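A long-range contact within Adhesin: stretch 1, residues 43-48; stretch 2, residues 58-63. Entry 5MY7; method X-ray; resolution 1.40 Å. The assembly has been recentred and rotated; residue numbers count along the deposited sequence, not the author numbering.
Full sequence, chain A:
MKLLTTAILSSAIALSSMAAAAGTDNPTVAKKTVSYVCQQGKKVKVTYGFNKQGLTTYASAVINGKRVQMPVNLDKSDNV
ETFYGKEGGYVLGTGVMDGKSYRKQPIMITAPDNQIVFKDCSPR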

# COMPACT_ATOMS: atom_id res chain seq x y z
N LYS A 43 -3.99 -11.41 -6.47
CA LYS A 43 -2.56 -11.07 -6.58
C LYS A 43 -2.41 -9.58 -6.93
O LYS A 43 -3.16 -9.04 -7.72
CB LYS A 43 -1.88 -11.94 -7.66
CG LYS A 43 -1.77 -13.40 -7.21
CD LYS A 43 -1.27 -14.39 -8.25
CE LYS A 43 -1.40 -15.82 -7.70
NZ LYS A 43 -2.82 -16.28 -7.57
N VAL A 44 -1.47 -8.92 -6.27
CA VAL A 44 -1.21 -7.50 -6.55
C VAL A 44 0.28 -7.17 -6.38
O VAL A 44 0.92 -7.67 -5.42
CB VAL A 44 -2.14 -6.57 -5.68
CG1 VAL A 44 -1.88 -6.69 -4.17
CG2 VAL A 44 -2.05 -5.11 -6.13
N LYS A 45 0.79 -6.30 -7.27
CA LYS A 45 2.15 -5.80 -7.23
C LYS A 45 2.10 -4.32 -6.83
O LYS A 45 1.41 -3.51 -7.51
CB LYS A 45 2.80 -5.97 -8.61
CG LYS A 45 4.29 -5.73 -8.70
CD LYS A 45 4.85 -6.13 -10.09
CE LYS A 45 4.28 -5.28 -11.26
NZ LYS A 45 4.29 -3.74 -11.15
N VAL A 46 2.88 -3.96 -5.80
CA VAL A 46 2.90 -2.57 -5.29
C VAL A 46 4.31 -2.03 -5.29
O VAL A 46 5.24 -2.70 -4.83
CB VAL A 46 2.33 -2.46 -3.83
CG1 VAL A 46 2.27 -0.99 -3.36
CG2 VAL A 46 0.96 -3.12 -3.76
N THR A 47 4.47 -0.81 -5.82
CA THR A 47 5.72 -0.07 -5.87
C THR A 47 5.69 1.08 -4.86
O THR A 47 4.76 1.90 -4.91
CB THR A 47 6.03 0.42 -7.29
OG1 THR A 47 6.10 -0.71 -8.18
CG2 THR A 47 7.36 1.22 -7.33
N TYR A 48 6.67 1.10 -3.95
CA TYR A 48 6.80 2.13 -2.94
C TYR A 48 7.91 3.09 -3.31
O TYR A 48 9.04 2.66 -3.67
CB TYR A 48 7.06 1.52 -1.56
CG TYR A 48 6.01 0.51 -1.11
CD1 TYR A 48 4.82 0.93 -0.51
CD2 TYR A 48 6.16 -0.87 -1.33
CE1 TYR A 48 3.83 0.04 -0.12
CE2 TYR A 48 5.18 -1.76 -0.93
CZ TYR A 48 4.01 -1.31 -0.34
OH TYR A 48 3.02 -2.20 0.06
N TYR A 58 4.80 7.38 -1.40
CA TYR A 58 3.62 6.88 -2.11
C TYR A 58 3.67 5.34 -2.21
O TYR A 58 4.74 4.73 -2.01
CB TYR A 58 3.48 7.50 -3.52
CG TYR A 58 4.57 7.05 -4.53
CD1 TYR A 58 4.45 5.84 -5.21
CD2 TYR A 58 5.66 7.84 -4.81
CE1 TYR A 58 5.41 5.42 -6.12
CE2 TYR A 58 6.63 7.43 -5.72
CZ TYR A 58 6.49 6.24 -6.40
OH TYR A 58 7.47 5.83 -7.29
N ALA A 59 2.49 4.77 -2.51
CA ALA A 59 2.33 3.35 -2.91
C ALA A 59 1.57 3.33 -4.21
O ALA A 59 0.51 3.95 -4.33
CB ALA A 59 1.55 2.57 -1.84
N SER A 60 2.07 2.59 -5.23
CA SER A 60 1.44 2.51 -6.57
C SER A 60 1.11 1.03 -6.85
O SER A 60 2.03 0.19 -6.95
CB SER A 60 2.42 3.10 -7.65
OG SER A 60 1.89 2.99 -8.94
N ALA A 61 -0.18 0.70 -6.96
CA ALA A 61 -0.66 -0.71 -7.13
C ALA A 61 -1.27 -0.83 -8.53
O ALA A 61 -1.97 0.08 -9.01
CB ALA A 61 -1.76 -0.99 -6.10
N VAL A 62 -1.00 -1.96 -9.20
CA VAL A 62 -1.63 -2.18 -10.50
C VAL A 62 -2.95 -2.95 -10.24
O VAL A 62 -2.92 -4.08 -9.74
CB VAL A 62 -0.69 -2.96 -11.46
CG1 VAL A 62 -1.42 -3.17 -12.77
CG2 VAL A 62 0.60 -2.15 -11.65
N ILE A 63 -4.09 -2.31 -10.53
CA ILE A 63 -5.43 -2.86 -10.24
C ILE A 63 -6.19 -2.88 -11.58
O ILE A 63 -6.31 -1.82 -12.26
CB ILE A 63 -6.18 -2.04 -9.14
CG1 ILE A 63 -5.33 -2.02 -7.86
CG2 ILE A 63 -7.59 -2.62 -8.95
CD1 ILE A 63 -5.91 -1.07 -6.79
O HOH W 1 -0.86 -6.01 -9.71

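Residues 43-48 and 58-63 are neighbouring antiparallel strands: their axes approach to 4.5 Å, and their N-to-C directions differ by 155°. Three bridges fix the register, with CA-CA distances of 4.4 Å for Val46 and Ala61, 5.0 Å for Thr47 and Ser60, and 4.6 Å for Tyr48 and Ala59. The wide pair is the hydrogen-bonded one and the two narrow pairs are not, the alternation expected of an antiparallel ladder. Together the strands bury 423 Å².

Stretch 2 begins at Tyr58, whose carbonyl O lies 3.4 Å from Tyr48 CA; the angle of 145° at the hydrogen identifies a CA-H...O contact. Its CA-to-CB bond points sideways, but chi1 of 69° (p) brings the ring nearer to stretch 1, where Tyr58 CE1 comes within 3.8 Å of Thr47 O.

Ala59 turns its methyl to the same face as Val46 and Tyr48. Ala59 CB sits 3.9 Å from Val46 CG1 and 3.8 Å from Tyr48 CE1, van der Waals distances that make this small side chain a shared apolar neighbour of both. On the backbone, Ala59 CA approaches Thr47 O at 3.5 Å.

Ser60 supplies the firmest link. Ser60 N donates to Thr47 O at 2.8 Å and 154°, while Thr47 N donates to Ser60 O at 2.9 Å and a nearly linear 171°, so the two residues close a reciprocal ring of backbone hydrogen bonds. Ser60 O also receives a CA-H...O contact from Val46 CA at 3.3 Å. The side chains of this pair share the face opposite that of Ala59, but their hydroxyls are hydrogen-bonded elsewhere in the structure.

Ala61 returns to the apolar face, its CB 4.2 Å from Val46 CG2 and 4.1 Å from Val44 CG2. Two valines thus pack against one methyl. Ala61 CA adds another CA-H...O contact, 3.5 Å from Lys45 O with 153° at the hydrogen.

At Val62 the direct bonding loosens. Val62 N donates to Lys45 O at 3.3 Å; the 158° angle is favourable, but the length makes the bond weak. In the other direction a water joins the strands: it accepts from Lys45 N at 3.0 Å and donates to Val62 O at 2.8 Å. Lys45 N and Val62 O are 5.0 Å apart, too far for a direct hydrogen bond, and the water spans the gap. Ile63 ends the stretch with no contact across the pair; its nearest side-chain approach is Ile63 CG1 to Val44 CG2, 4.8 Å.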